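Local coordinates for ubiquitin conjugating enzyme (Agrocybe aegerita, PDB 3WE5), which probably carries activated ubiquitin as a thioester and passes it on toward substrates, as an E2 ubiquitin-conjugating enzyme, at residues T74-F79 with A89-V94. Sequence-based numbering, arbitrary orientation.
Sequences TLQFRF and AVQFVV
Leu75 CD1 sits over the centre of one face of the Phe92 ring, 3.9 Å from the ring centroid, as a CH-pi contact. The Phe77 ring receives Val90 CG1 over one face, offset toward the rim. The other branch, Val90 CG2, touches CD2 of Phe77 at 3.6 Å. Leu75 CG lies anti to the backbone N (chi1 -175°), and with chi2 near 64° CD1 reaches both Val90 CG1 and the Phe92 ring. The Arg78 guanidinium meets water 1 at its edge, in plane. Its NH2 also donates to Gln91 OE1 at 2.9 Å, with the guanidinium and amide planes 54° apart.

Strands 72-78 and 89-92 form an antiparallel hairpin, the last in the four-stranded meander sheet of the E2 fold. Leu75, Phe77, Val90 and Phe92 share one face, where Phe77 packs on helix 127-140. Gln76, Arg78, Ala89 and Gln91 share the other.

Backbone bonds pair Gln76 with Gln91 and Arg78 with Ala89 in both directions. Val93 N donates to Thr74 O at 2.9 Å, and beside it the two CG2 methyls touch.

Water 1 accepts from Gln76 NE2 and Arg78 NE and donates to Ala89 O. Its 2.5 Å approach to Gln91 OE1 is suspiciously short, so that bond is doubtful. A leucine in place of Gln91 would probably cost Arg78 NH2 one of its acceptors and face the water with a methyl group. Arg78 NH1 forms a salt bridge with Asp159.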
ATOM      1  N   THR A  74       3.925 -15.456 -13.450  1.00 15.55           N
ATOM      2  CA  THR A  74       2.781 -15.999 -14.174  1.00 14.39           C
ATOM      3  C   THR A  74       1.538 -15.207 -13.795  1.00 13.16           C
ATOM      4  O   THR A  74       1.246 -15.025 -12.611  1.00 15.29           O
ATOM      5  CB  THR A  74       2.611 -17.485 -13.837  1.00 16.27           C
ATOM      6  OG1 THR A  74       3.760 -18.193 -14.328  1.00 18.49           O
ATOM      7  CG2 THR A  74       1.370 -18.062 -14.481  1.00 16.91           C
ATOM      8  N   LEU A  75       0.829 -14.742 -14.819  1.00 13.29           N
ATOM      9  CA  LEU A  75      -0.366 -13.893 -14.661  1.00 11.21           C
ATOM     10  C   LEU A  75      -1.567 -14.638 -15.231  1.00 10.40           C
ATOM     11  O   LEU A  75      -1.535 -15.105 -16.371  1.00 15.93           O
ATOM     12  CB  LEU A  75      -0.158 -12.575 -15.414  1.00 15.55           C
ATOM     13  CG  LEU A  75      -1.225 -11.481 -15.286  1.00 13.05           C
ATOM     14  CD1 LEU A  75      -1.302 -10.994 -13.830  1.00 14.28           C
ATOM     15  CD2 LEU A  75      -0.908 -10.302 -16.233  1.00 16.70           C
ATOM     16  N   GLN A  76      -2.628 -14.738 -14.425  1.00 11.34           N
ATOM     17  CA  GLN A  76      -3.831 -15.471 -14.817  1.00 10.28           C
ATOM     18  C   GLN A  76      -4.975 -14.500 -15.070  1.00 11.16           C
ATOM     19  O   GLN A  76      -5.152 -13.553 -14.307  1.00 13.11           O
ATOM     20  CB  GLN A  76      -4.192 -16.426 -13.677  1.00 13.73           C
ATOM     21  CG  GLN A  76      -5.478 -17.253 -13.857  1.00 16.60           C
ATOM     22  CD  GLN A  76      -5.751 -18.037 -12.573  1.00 21.17           C
ATOM     23  OE1 GLN A  76      -5.132 -19.064 -12.334  1.00 26.05           O
ATOM     24  NE2 GLN A  76      -6.615 -17.510 -11.714  1.00 19.85           N
ATOM     25  N   PHE A  77      -5.688 -14.721 -16.170  1.00  9.66           N
ATOM     26  CA  PHE A  77      -6.928 -14.008 -16.494  1.00  8.72           C
ATOM     27  C   PHE A  77      -8.076 -14.989 -16.390  1.00 11.75           C
ATOM     28  O   PHE A  77      -8.018 -16.060 -16.983  1.00 13.05           O
ATOM     29  CB  PHE A  77      -6.882 -13.498 -17.928  1.00 12.70           C
ATOM     30  CG  PHE A  77      -5.969 -12.334 -18.107  1.00 12.90           C
ATOM     31  CD1 PHE A  77      -4.605 -12.509 -18.092  1.00 14.13           C
ATOM     32  CD2 PHE A  77      -6.487 -11.055 -18.289  1.00 11.97           C
ATOM     33  CE1 PHE A  77      -3.746 -11.397 -18.248  1.00 14.71           C
ATOM     34  CE2 PHE A  77      -5.667  -9.983 -18.443  1.00 13.71           C
ATOM     35  CZ  PHE A  77      -4.292 -10.139 -18.406  1.00 13.45           C
ATOM     36  N   ARG A  78      -9.126 -14.617 -15.666  1.00 12.04           N
ATOM     37  CA  ARG A  78     -10.384 -15.374 -15.724  1.00 13.82           C
ATOM     38  C   ARG A  78     -11.503 -14.501 -16.270  1.00 13.07           C
ATOM     39  O   ARG A  78     -11.628 -13.330 -15.869  1.00 17.54           O
ATOM     40  CB  ARG A  78     -10.739 -15.916 -14.330  1.00 14.57           C
ATOM     41  CG  ARG A  78      -9.932 -17.139 -13.943  1.00 15.63           C
ATOM     42  CD  ARG A  78     -10.404 -17.739 -12.628  1.00 23.57           C
ATOM     43  NE  ARG A  78      -9.959 -16.940 -11.497  1.00 27.99           N
ATOM     44  CZ  ARG A  78     -10.313 -17.170 -10.239  1.00 39.62           C
ATOM     45  NH1 ARG A  78     -11.150 -18.163  -9.952  1.00 36.39           N
ATOM     46  NH2 ARG A  78      -9.842 -16.402  -9.270  1.00 25.48           N
ATOM     47  N   PHE A  79     -12.304 -15.058 -17.175  1.00 12.71           N
ATOM     48  CA  PHE A  79     -13.359 -14.306 -17.888  1.00 13.97           C
ATOM     49  C   PHE A  79     -14.737 -14.841 -17.529  1.00 21.77           C
ATOM     50  O   PHE A  79     -14.954 -16.057 -17.568  1.00 18.30           O
ATOM     51  CB  PHE A  79     -13.174 -14.411 -19.415  1.00 13.34           C
ATOM     52  CG  PHE A  79     -11.753 -14.133 -19.879  1.00 10.19           C
ATOM     53  CD1 PHE A  79     -11.284 -12.825 -19.935  1.00 13.33           C
ATOM     54  CD2 PHE A  79     -10.905 -15.169 -20.234  1.00 15.25           C
ATOM     55  CE1 PHE A  79      -9.955 -12.552 -20.315  1.00 13.34           C
ATOM     56  CE2 PHE A  79      -9.586 -14.900 -20.657  1.00 12.53           C
ATOM     57  CZ  PHE A  79      -9.124 -13.595 -20.688  1.00 11.27           C
ATOM     58  N   ALA A  89     -10.977 -11.080 -14.271  1.00 13.43           N
ATOM     59  CA  ALA A  89     -10.408 -11.258 -12.944  1.00 12.37           C
ATOM     60  C   ALA A  89      -8.947 -11.619 -13.164  1.00 13.41           C
ATOM     61  O   ALA A  89      -8.638 -12.601 -13.836  1.00 14.74           O
ATOM     62  CB  ALA A  89     -11.113 -12.364 -12.223  1.00 18.12           C
ATOM     63  N   VAL A  90      -8.051 -10.798 -12.650  1.00 12.85           N
ATOM     64  CA  VAL A  90      -6.630 -10.938 -12.977  1.00 15.45           C
ATOM     65  C   VAL A  90      -5.780 -11.035 -11.709  1.00 12.30           C
ATOM     66  O   VAL A  90      -5.915 -10.217 -10.790  1.00 16.06           O
ATOM     67  CB  VAL A  90      -6.176  -9.719 -13.815  1.00 10.39           C
ATOM     68  CG1 VAL A  90      -4.698  -9.870 -14.215  1.00 16.56           C
ATOM     69  CG2 VAL A  90      -7.021  -9.572 -15.057  1.00 10.79           C
ATOM     70  N   GLN A  91      -4.902 -12.039 -11.646  1.00 11.75           N
ATOM     71  CA  GLN A  91      -4.047 -12.223 -10.486  1.00 17.90           C
ATOM     72  C   GLN A  91      -2.755 -12.931 -10.888  1.00 12.31           C
ATOM     73  O   GLN A  91      -2.722 -13.707 -11.865  1.00 13.06           O
ATOM     74  CB  GLN A  91      -4.786 -13.018  -9.403  1.00 17.64           C
ATOM     75  CG  GLN A  91      -5.141 -14.429  -9.834  1.00 16.92           C
ATOM     76  CD  GLN A  91      -6.408 -14.934  -9.155  1.00 22.47           C
ATOM     77  OE1 GLN A  91      -7.510 -14.800  -9.692  1.00 24.26           O
ATOM     78  NE2 GLN A  91      -6.255 -15.518  -7.973  1.00 22.67           N
ATOM     79  N   PHE A  92      -1.687 -12.638 -10.153  1.00 16.07           N
ATOM     80  CA  PHE A  92      -0.463 -13.408 -10.297  1.00 15.41           C
ATOM     81  C   PHE A  92      -0.711 -14.753  -9.634  1.00 15.98           C
ATOM     82  O   PHE A  92      -1.384 -14.831  -8.586  1.00 17.64           O
ATOM     83  CB  PHE A  92       0.732 -12.674  -9.674  1.00 19.37           C
ATOM     84  CG  PHE A  92       1.188 -11.479 -10.480  1.00 14.92           C
ATOM     85  CD1 PHE A  92       1.968 -11.649 -11.621  1.00 16.83           C
ATOM     86  CD2 PHE A  92       0.796 -10.189 -10.130  1.00 13.81           C
ATOM     87  CE1 PHE A  92       2.383 -10.541 -12.396  1.00 18.33           C
ATOM     88  CE2 PHE A  92       1.218  -9.076 -10.886  1.00 19.15           C
ATOM     89  CZ  PHE A  92       2.007  -9.247 -12.018  1.00 16.19           C
ATOM     90  N   VAL A  93      -0.180 -15.798 -10.261  1.00 16.43           N
ATOM     91  CA  VAL A  93      -0.294 -17.169  -9.769  1.00 20.88           C
ATOM     92  C   VAL A  93       0.701 -17.438  -8.643  1.00 22.17           C
ATOM     93  O   VAL A  93       1.890 -17.083  -8.723  1.00 20.33           O
ATOM     94  CB  VAL A  93      -0.134 -18.175 -10.912  1.00 20.39           C
ATOM     95  CG1 VAL A  93      -0.129 -19.624 -10.389  1.00 19.93           C
ATOM     96  CG2 VAL A  93      -1.258 -18.003 -11.904  1.00 15.10           C
ATOM     97  N   VAL A  94       0.204 -18.033  -7.565  1.00 20.45           N
ATOM     98  CA  VAL A  94       1.078 -18.315  -6.427  1.00 21.72           C
ATOM     99  C   VAL A  94       1.038 -19.782  -6.038  1.00 25.92           C
ATOM    100  O   VAL A  94       1.398 -20.141  -4.904  1.00 27.71           O
ATOM    101  CB  VAL A  94       0.763 -17.419  -5.211  1.00 24.42           C
ATOM    102  CG1 VAL A  94       1.062 -15.971  -5.536  1.00 21.72           C
ATOM    103  CG2 VAL A  94      -0.699 -17.579  -4.765  1.00 23.67           C
TER
HETATM  104  O   HOH W   1      -7.955 -14.825 -12.150  1.00 18.00           O